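Local atomic coordinates of NAD-dependent epimerase/dehydratase domain-containing protein (Ruegeria pomeroyi DSS-3, PDB entry 3IUS), a protein that is of unknown function but probably binds NAD in a Rossmann-type domain, as related epimerases and dehydratases do. Residues T104-D109 against W130-E135; F11-T16 against R45-E50; R171-P176 against S247-N252. One frame throughout, in Å; residues are numbered along the deposited sequence.

Contact 1 of 3, residues T104-D109 against W130-E135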
loop_
_atom_site.group_PDB
_atom_site.type_symbol
_atom_site.label_atom_id
_atom_site.label_comp_id
_atom_site.label_asym_id
_atom_site.label_seq_id
_atom_site.Cartn_x
_atom_site.Cartn_y
_atom_site.Cartn_z
ATOM N N THR A 104 -5.239 0.064 -5.716
ATOM C CA THR A 104 -6.188 -0.623 -6.586
ATOM C C THR A 104 -7.289 0.304 -7.080
ATOM O O THR A 104 -8.179 -0.129 -7.816
ATOM C CB THR A 104 -6.827 -1.839 -5.895
ATOM O OG1 THR A 104 -7.501 -1.411 -4.703
ATOM C CG2 THR A 104 -5.774 -2.882 -5.546
ATOM N N ALA A 105 -7.239 1.573 -6.679
ATOM C CA ALA A 105 -8.273 2.523 -7.089
ATOM C C ALA A 105 -8.157 2.840 -8.573
ATOM O O ALA A 105 -9.087 3.365 -9.180
ATOM C CB ALA A 105 -8.217 3.799 -6.255
ATOM N N VAL A 106 -7.015 2.496 -9.160
ATOM C CA VAL A 106 -6.806 2.734 -10.580
ATOM C C VAL A 106 -7.805 1.988 -11.470
ATOM O O VAL A 106 -8.093 2.426 -12.587
ATOM C CB VAL A 106 -5.390 2.338 -11.007
ATOM C CG1 VAL A 106 -4.356 3.167 -10.249
ATOM C CG2 VAL A 106 -5.166 0.860 -10.779
ATOM N N TYR A 107 -8.313 0.859 -10.985
ATOM C CA TYR A 107 -9.205 0.021 -11.779
ATOM C C TYR A 107 -10.604 0.605 -11.945
ATOM O O TYR A 107 -11.248 0.411 -12.976
ATOM C CB TYR A 107 -9.278 -1.397 -11.203
ATOM C CG TYR A 107 -7.969 -2.145 -11.288
ATOM C CD1 TYR A 107 -7.410 -2.456 -12.520
ATOM C CD2 TYR A 107 -7.287 -2.527 -10.138
ATOM C CE1 TYR A 107 -6.213 -3.129 -12.603
ATOM C CE2 TYR A 107 -6.098 -3.204 -10.207
ATOM C CZ TYR A 107 -5.556 -3.498 -11.449
ATOM O OH TYR A 107 -4.367 -4.173 -11.517
ATOM N N GLY A 108 -11.079 1.312 -10.928
ATOM C CA GLY A 108 -12.413 1.872 -10.983
ATOM C C GLY A 108 -13.480 0.835 -10.700
ATOM O O GLY A 108 -13.221 -0.175 -10.040
ATOM N N ASP A 109 -14.680 1.079 -11.215
ATOM C CA ASP A 109 -15.848 0.263 -10.894
ATOM C C ASP A 109 -16.076 -0.882 -11.883
ATOM O O ASP A 109 -16.102 -0.678 -13.101
ATOM C CB ASP A 109 -17.095 1.142 -10.806
ATOM C CG ASP A 109 -18.317 0.377 -10.343
ATOM O OD1 ASP A 109 -18.160 -0.648 -9.639
ATOM O OD2 ASP A 109 -19.438 0.808 -10.692
ATOM N N TRP A 130 -5.298 10.620 -10.178
ATOM C CA TRP A 130 -3.958 11.083 -9.824
ATOM C C TRP A 130 -2.985 9.908 -9.726
ATOM O O TRP A 130 -1.813 10.031 -10.096
ATOM C CB TRP A 130 -3.961 11.874 -8.514
ATOM C CG TRP A 130 -4.860 13.073 -8.524
ATOM C CD1 TRP A 130 -5.382 13.701 -9.619
ATOM C CD2 TRP A 130 -5.329 13.800 -7.383
ATOM N NE1 TRP A 130 -6.153 14.767 -9.227
ATOM C CE2 TRP A 130 -6.138 14.848 -7.861
ATOM C CE3 TRP A 130 -5.146 13.662 -6.003
ATOM C CZ2 TRP A 130 -6.766 15.755 -7.009
ATOM C CZ3 TRP A 130 -5.772 14.564 -5.157
ATOM C CH2 TRP A 130 -6.570 15.598 -5.664
ATOM N N ARG A 131 -3.474 8.773 -9.226
ATOM C CA ARG A 131 -2.665 7.558 -9.172
ATOM C C ARG A 131 -2.284 7.115 -10.576
ATOM O O ARG A 131 -1.130 6.786 -10.832
ATOM C CB ARG A 131 -3.405 6.424 -8.464
ATOM C CG ARG A 131 -3.429 6.541 -6.957
ATOM C CD ARG A 131 -2.050 6.306 -6.355
ATOM N NE ARG A 131 -2.091 6.465 -4.906
ATOM C CZ ARG A 131 -1.032 6.378 -4.110
ATOM N NH1 ARG A 131 0.166 6.128 -4.621
ATOM N NH2 ARG A 131 -1.170 6.542 -2.802
ATOM N N VAL A 132 -3.259 7.097 -11.485
ATOM C CA VAL A 132 -2.974 6.702 -12.865
ATOM C C VAL A 132 -1.937 7.628 -13.495
ATOM O O VAL A 132 -1.011 7.167 -14.174
ATOM C CB VAL A 132 -4.245 6.687 -13.732
ATOM C CG1 VAL A 132 -3.868 6.563 -15.212
ATOM C CG2 VAL A 132 -5.174 5.555 -13.296
HETATM N N MSE A 133 -2.107 8.928 -13.277
HETATM C CA MSE A 133 -1.147 9.936 -13.713
HETATM C C MSE A 133 0.247 9.584 -13.228
HETATM O O MSE A 133 1.209 9.568 -13.998
HETATM C CB MSE A 133 -1.487 11.292 -13.099
HETATM C CG MSE A 133 -2.444 12.187 -13.845
HETATM SE SE MSE A 133 -2.022 14.013 -13.253
HETATM C CE MSE A 133 -0.403 14.271 -14.296
ATOM N N ALA A 134 0.353 9.344 -11.923
ATOM C CA ALA A 134 1.643 9.059 -11.300
ATOM C C ALA A 134 2.276 7.811 -11.910
ATOM O O ALA A 134 3.456 7.820 -12.267
ATOM C CB ALA A 134 1.488 8.909 -9.791
ATOM N N GLU A 135 1.490 6.745 -12.051
ATOM C CA GLU A 135 2.008 5.514 -12.646
ATOM C C GLU A 135 2.570 5.784 -14.030
ATOM O O GLU A 135 3.642 5.297 -14.375
ATOM C CB GLU A 135 0.920 4.452 -12.774
ATOM C CG GLU A 135 0.484 3.825 -11.464
ATOM C CD GLU A 135 -0.165 2.464 -11.677
ATOM O OE1 GLU A 135 0.077 1.836 -12.729
ATOM O OE2 GLU A 135 -0.920 2.010 -10.799
#
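V106 sets one methyl against the helix segment W130-E135, where R131, V132 and E135 meet it. The tight part centres on CG1 of V106, which stands 3.8 Å from R131 CB and 3.7 Å from E135 OE2. V132 reaches in with CG2, 4.0 Å from V106 CB. The first torsion of V106 (chi1 -61°) sets CG1 beside the backbone N and puts CG2 between N and the carbonyl carbon; from there CG2 lies 4.0 Å above the plane of the adjacent Y107 ring, over its centre. The two valine methyls thus serve different surfaces, one the helix and the other the tyrosine.

The partly exposed side is looser. A105 CB stays 5.6 Å from R131 CG. The backbone of R131 sets its CB toward V106, and the bend at the second torsion (-70°) turns the rest of the chain away, to a weak hydrogen bond between NH1 and Y100 OH.

The contact joins the turn after strand 97-103 to helix 126-140. In characterised extended short-chain dehydrogenases/reductases the corresponding elements flank the active site, although nothing here establishes a catalytic role.

No hydrogen bond crosses between the segments. The carboxylate of E135 is nevertheless well supplied, with S102 OG at OE2 and a salt bridge from OE1 to R150, whose NH1 also bonds Y107 OH. The chemistry therefore implies van der Waals packing by V106, partly against a carboxylate oxygen, beside a buried polar network in which R150 links the helix carboxylate to the tyrosine of the turn.

Contact 2 of 3, residues F11-T16 against R45-E50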
loop_
_atom_site.group_PDB
_atom_site.type_symbol
_atom_site.label_atom_id
_atom_site.label_comp_id
_atom_site.label_asym_id
_atom_site.label_seq_id
_atom_site.Cartn_x
_atom_site.Cartn_y
_atom_site.Cartn_z
ATOM N N PHE A 11 11.259 7.252 -0.177
ATOM C CA PHE A 11 10.564 8.535 -0.081
ATOM C C PHE A 11 9.233 8.348 0.623
ATOM O O PHE A 11 8.423 7.508 0.222
ATOM C CB PHE A 11 10.320 9.132 -1.470
ATOM C CG PHE A 11 11.572 9.535 -2.188
ATOM C CD1 PHE A 11 12.101 10.808 -2.027
ATOM C CD2 PHE A 11 12.213 8.648 -3.033
ATOM C CE1 PHE A 11 13.255 11.183 -2.694
ATOM C CE2 PHE A 11 13.364 9.013 -3.701
ATOM C CZ PHE A 11 13.888 10.279 -3.528
ATOM N N GLY A 12 8.992 9.143 1.657
ATOM C CA GLY A 12 7.790 8.984 2.448
ATOM C C GLY A 12 7.844 7.662 3.185
ATOM O O GLY A 12 6.934 6.839 3.086
ATOM N N HIS A 13 8.935 7.463 3.916
ATOM C CA HIS A 13 9.173 6.243 4.677
ATOM C C HIS A 13 8.183 6.127 5.832
ATOM O O HIS A 13 8.492 6.504 6.962
ATOM C CB HIS A 13 10.592 6.267 5.231
ATOM C CG HIS A 13 11.075 4.941 5.733
ATOM N ND1 HIS A 13 11.565 3.962 4.896
ATOM C CD2 HIS A 13 11.168 4.444 6.989
ATOM C CE1 HIS A 13 11.927 2.913 5.614
ATOM N NE2 HIS A 13 11.697 3.180 6.887
ATOM N N GLY A 14 6.998 5.596 5.543
ATOM C CA GLY A 14 5.941 5.516 6.537
ATOM C C GLY A 14 5.642 4.103 7.003
ATOM O O GLY A 14 6.527 3.255 7.063
ATOM N N TYR A 15 4.376 3.860 7.325
ATOM C CA TYR A 15 3.934 2.596 7.901
ATOM C C TYR A 15 4.471 1.369 7.163
ATOM O O TYR A 15 5.100 0.501 7.770
ATOM C CB TYR A 15 2.403 2.561 7.973
ATOM C CG TYR A 15 1.853 1.343 8.679
ATOM C CD1 TYR A 15 1.879 1.249 10.067
ATOM C CD2 TYR A 15 1.309 0.292 7.960
ATOM C CE1 TYR A 15 1.382 0.128 10.715
ATOM C CE2 TYR A 15 0.812 -0.829 8.595
ATOM C CZ TYR A 15 0.847 -0.907 9.970
ATOM O OH TYR A 15 0.350 -2.027 10.593
ATOM N N THR A 16 4.229 1.312 5.857
ATOM C CA THR A 16 4.630 0.171 5.041
ATOM C C THR A 16 6.144 0.049 4.895
ATOM O O THR A 16 6.712 -1.013 5.141
ATOM C CB THR A 16 3.981 0.232 3.643
ATOM O OG1 THR A 16 2.564 0.068 3.774
ATOM C CG2 THR A 16 4.530 -0.857 2.731
ATOM N N ARG A 45 14.216 6.535 12.248
ATOM C CA ARG A 45 15.472 5.994 12.754
ATOM C C ARG A 45 15.261 4.627 13.408
ATOM O O ARG A 45 15.999 3.680 13.139
ATOM C CB ARG A 45 16.127 6.971 13.732
ATOM C CG ARG A 45 17.371 6.424 14.414
ATOM C CD ARG A 45 18.123 7.513 15.170
ATOM N NE ARG A 45 18.850 8.405 14.268
ATOM C CZ ARG A 45 18.501 9.660 14.000
ATOM N NH1 ARG A 45 17.431 10.197 14.571
ATOM N NH2 ARG A 45 19.231 10.383 13.161
ATOM N N ALA A 46 14.246 4.530 14.262
ATOM C CA ALA A 46 13.925 3.275 14.940
ATOM C C ALA A 46 13.611 2.127 13.973
ATOM O O ALA A 46 13.786 0.956 14.313
ATOM C CB ALA A 46 12.767 3.479 15.916
ATOM N N SER A 47 13.136 2.468 12.776
ATOM C CA SER A 47 12.785 1.470 11.772
ATOM C C SER A 47 14.022 1.009 11.017
ATOM O O SER A 47 13.934 0.189 10.102
ATOM C CB SER A 47 11.760 2.028 10.786
ATOM O OG SER A 47 12.383 2.874 9.835
ATOM N N GLY A 48 15.176 1.541 11.406
ATOM C CA GLY A 48 16.438 1.111 10.829
ATOM C C GLY A 48 16.909 1.932 9.645
ATOM O O GLY A 48 17.844 1.535 8.945
ATOM N N ALA A 49 16.270 3.077 9.422
ATOM C CA ALA A 49 16.631 3.955 8.316
ATOM C C ALA A 49 17.220 5.276 8.810
ATOM O O ALA A 49 16.872 5.760 9.889
ATOM C CB ALA A 49 15.416 4.217 7.428
ATOM N N GLU A 50 18.125 5.844 8.019
ATOM C CA GLU A 50 18.641 7.192 8.254
ATOM C C GLU A 50 17.589 8.231 7.869
ATOM O O GLU A 50 17.220 8.329 6.697
ATOM C CB GLU A 50 19.893 7.430 7.413
ATOM C CG GLU A 50 21.004 6.426 7.635
ATOM C CD GLU A 50 22.118 6.567 6.615
ATOM O OE1 GLU A 50 22.946 5.637 6.505
ATOM O OE2 GLU A 50 22.163 7.606 5.925
#
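H13 and A49 come nearest in backbone, their CA atoms 8.6 Å apart, with H13 at the centre of an inverse gamma turn and G48 closing the preceding helix in a Schellman motif. The gap is bridged by the imidazole of H13, whose CG lies opposite the backbone N (chi1 -165°), which directs the ring at the S47-A49 corner. At the ring edge NE2 donates a hydrogen bond to S47 OG, 3.0 Å away. The hydroxyl oxygen is close to the ring plane (15° out of it) but swung toward CD2, so the bond is bent.

A49 meets a face instead: its CB lies 3.9 Å above the ring plane, displaced toward the rim, and 4.2 Å from the centroid of the H13 ring, a CH-pi contact. NE2 is shared between the hydroxyls of S47 and S21, ND1 bonds S10 OG, and S47 OG bonds I44 O. The bonds at both ring nitrogens, with the methyl over one face, probably fix the ring's rotation.

G12 and G14 on either side of H13 fit a Rossmann-type glycine-rich pattern, consistent in this family with a dinucleotide pocket nearby; a formic acid molecule, probably from the crystallisation liquor, lies about 5 Å from the histidine side chain. The contact spans the turn from strand 7-11 into helix 15-24 and the connection from helix 41-46 to strand 49-53, with I31 of the intervening strand 30-35 touching both H13 and A49.

Contact 3 of 3, residues R171-P176 against S247-N252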
loop_
_atom_site.group_PDB
_atom_site.type_symbol
_atom_site.label_atom_id
_atom_site.label_comp_id
_atom_site.label_asym_id
_atom_site.label_seq_id
_atom_site.Cartn_x
_atom_site.Cartn_y
_atom_site.Cartn_z
ATOM N N ARG A 171 -20.213 1.939 13.405
ATOM C CA ARG A 171 -21.371 1.445 12.677
ATOM C C ARG A 171 -20.926 0.654 11.459
ATOM O O ARG A 171 -19.867 0.915 10.891
ATOM C CB ARG A 171 -22.273 2.613 12.268
ATOM C CG ARG A 171 -21.517 3.789 11.673
ATOM C CD ARG A 171 -22.050 5.121 12.190
ATOM N NE ARG A 171 -23.275 5.553 11.521
ATOM C CZ ARG A 171 -23.305 6.228 10.375
ATOM N NH1 ARG A 171 -22.170 6.538 9.755
ATOM N NH2 ARG A 171 -24.467 6.588 9.844
ATOM N N ARG A 172 -21.729 -0.330 11.076
ATOM C CA ARG A 172 -21.435 -1.117 9.888
ATOM C C ARG A 172 -22.256 -0.593 8.717
ATOM O O ARG A 172 -23.484 -0.668 8.728
ATOM C CB ARG A 172 -21.710 -2.605 10.142
ATOM C CG ARG A 172 -20.737 -3.252 11.126
ATOM C CD ARG A 172 -21.072 -4.713 11.396
ATOM N NE ARG A 172 -22.395 -4.852 12.001
ATOM C CZ ARG A 172 -23.380 -5.572 11.477
ATOM N NH1 ARG A 172 -23.182 -6.240 10.346
ATOM N NH2 ARG A 172 -24.553 -5.637 12.093
ATOM N N ILE A 173 -21.575 -0.042 7.715
ATOM C CA ILE A 173 -22.247 0.483 6.533
ATOM C C ILE A 173 -22.510 -0.640 5.540
ATOM O O ILE A 173 -21.576 -1.311 5.086
ATOM C CB ILE A 173 -21.401 1.566 5.831
ATOM C CG1 ILE A 173 -20.962 2.645 6.824
ATOM C CG2 ILE A 173 -22.163 2.163 4.659
ATOM C CD1 ILE A 173 -22.106 3.370 7.493
ATOM N N ILE A 174 -23.775 -0.827 5.182
ATOM C CA ILE A 174 -24.167 -1.913 4.285
ATOM C C ILE A 174 -24.473 -1.444 2.859
ATOM O O ILE A 174 -25.515 -0.862 2.602
ATOM C CB ILE A 174 -25.388 -2.675 4.840
ATOM C CG1 ILE A 174 -25.171 -3.034 6.308
ATOM C CG2 ILE A 174 -25.658 -3.930 4.020
ATOM C CD1 ILE A 174 -23.989 -3.946 6.528
ATOM N N LYS A 175 -23.554 -1.695 1.926
ATOM C CA LYS A 175 -23.819 -1.449 0.515
ATOM C C LYS A 175 -23.939 -2.808 -0.158
ATOM O O LYS A 175 -22.998 -3.604 -0.112
ATOM C CB LYS A 175 -22.662 -0.676 -0.124
ATOM C CG LYS A 175 -22.782 -0.501 -1.633
ATOM C CD LYS A 175 -23.598 0.725 -1.984
ATOM C CE LYS A 175 -23.787 0.865 -3.485
ATOM N NZ LYS A 175 -22.506 0.980 -4.223
ATOM N N PRO A 176 -25.092 -3.082 -0.788
ATOM C CA PRO A 176 -25.347 -4.409 -1.350
ATOM C C PRO A 176 -24.259 -4.801 -2.340
ATOM O O PRO A 176 -23.930 -4.009 -3.223
ATOM C CB PRO A 176 -26.679 -4.229 -2.087
ATOM C CG PRO A 176 -27.317 -3.058 -1.441
ATOM C CD PRO A 176 -26.190 -2.143 -1.078
ATOM N N SER A 247 -17.409 8.076 -1.508
ATOM C CA SER A 247 -16.627 7.761 -2.699
ATOM C C SER A 247 -16.021 6.360 -2.635
ATOM O O SER A 247 -15.698 5.767 -3.668
ATOM C CB SER A 247 -15.523 8.802 -2.910
ATOM O OG SER A 247 -14.933 8.667 -4.193
ATOM N N PHE A 248 -15.864 5.833 -1.425
ATOM C CA PHE A 248 -15.271 4.508 -1.262
ATOM C C PHE A 248 -16.263 3.391 -1.567
ATOM O O PHE A 248 -15.871 2.251 -1.818
ATOM C CB PHE A 248 -14.691 4.338 0.142
ATOM C CG PHE A 248 -13.505 5.214 0.413
ATOM C CD1 PHE A 248 -12.393 5.169 -0.416
ATOM C CD2 PHE A 248 -13.497 6.079 1.492
ATOM C CE1 PHE A 248 -11.296 5.973 -0.175
ATOM C CE2 PHE A 248 -12.402 6.886 1.741
ATOM C CZ PHE A 248 -11.300 6.832 0.907
ATOM N N TYR A 249 -17.546 3.730 -1.546
ATOM C CA TYR A 249 -18.598 2.769 -1.833
ATOM C C TYR A 249 -19.150 2.964 -3.240
ATOM O O TYR A 249 -20.231 2.472 -3.563
ATOM C CB TYR A 249 -19.726 2.897 -0.801
ATOM C CG TYR A 249 -19.370 2.374 0.572
ATOM C CD1 TYR A 249 -19.653 1.060 0.934
ATOM C CD2 TYR A 249 -18.751 3.191 1.510
ATOM C CE1 TYR A 249 -19.329 0.577 2.190
ATOM C CE2 TYR A 249 -18.425 2.715 2.771
ATOM C CZ TYR A 249 -18.713 1.408 3.104
ATOM O OH TYR A 249 -18.391 0.935 4.354
ATOM N N SER A 250 -18.403 3.678 -4.077
ATOM C CA SER A 250 -18.861 3.988 -5.428
ATOM C C SER A 250 -18.172 3.123 -6.476
ATOM O O SER A 250 -18.475 3.220 -7.659
ATOM C CB SER A 250 -18.626 5.464 -5.756
ATOM O OG SER A 250 -17.240 5.744 -5.858
ATOM N N GLU A 251 -17.242 2.286 -6.034
ATOM C CA GLU A 251 -16.532 1.387 -6.935
ATOM C C GLU A 251 -16.463 0.010 -6.301
ATOM O O GLU A 251 -16.130 -0.119 -5.128
ATOM C CB GLU A 251 -15.109 1.884 -7.190
ATOM C CG GLU A 251 -15.018 3.180 -7.963
ATOM C CD GLU A 251 -13.584 3.589 -8.236
ATOM O OE1 GLU A 251 -12.701 3.259 -7.417
ATOM O OE2 GLU A 251 -13.341 4.243 -9.273
ATOM N N ASN A 252 -16.756 -1.020 -7.083
ATOM C CA ASN A 252 -16.702 -2.378 -6.571
ATOM C C ASN A 252 -15.995 -3.303 -7.554
ATOM O O ASN A 252 -16.399 -3.395 -8.702
ATOM C CB ASN A 252 -18.112 -2.886 -6.288
ATOM C CG ASN A 252 -18.120 -4.132 -5.437
ATOM O OD1 ASN A 252 -17.311 -4.276 -4.518
ATOM N ND2 ASN A 252 -19.022 -5.048 -5.746
#
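The type I beta turn from S247 to S250 presents Y249 to strand 172-174 and to K175 just beyond it. The phenol ring and the I173 side chain cross at about a right angle. I173 CG2, set opposite its backbone N, lies over one face of the ring, 3.8 Å above the plane and offset toward the rim; its line to the centroid is 24° off the normal, consistent with a CH-pi contact. At the hydroxyl end, Y249 OH comes within 3.4 Å of I173 CB.

K175 works at two levels. Its CB packs 3.6 Å from Y249 CD1, approaching obliquely, and the chain then bends at the second and fourth torsions (86° and -60°) to return its ammonium to the turn. There NZ donates a 2.8 Å hydrogen bond to Y249 O, almost along the C=O axis. The same ammonium group makes a cation-pi contact with F236. A leucine in its place would probably leave the Y249 carbonyl without this charged donor and F236 without its cation.

Around the contact, strand 172-174 pairs in parallel with strand 233-235, whose V234 touches I173. Through I173 the loop between helix 243-247 and strand 254-255 meets this small two-stranded sheet, while F180, edge-to-face, and P215 at the start of helix 215-226 flank the Y249 ring.

Contacts 1 and 2 are buried, yet they lie on opposite sides of the chain's centre, their centres 25 Å apart, and share no segment: contact 1 sets a loop against helix 126-140, whereas contact 2 uses strand ends of the large parallel sheet. Contact 3 is at the surface and includes strand 172-174 of the small sheet. Chemistry follows place: contact 1 has no hydrogen bond across its segments and rests on valine packing, contact 2 relies on a side-chain hydrogen bond within a buried histidine network, and contact 3 joins a lysine to a backbone carbonyl. Contacts 1 and 3 meet directly, through a probable hydrogen bond of 2.9 Å from N252 N to D109 OD1, whereas contact 2 touches neither.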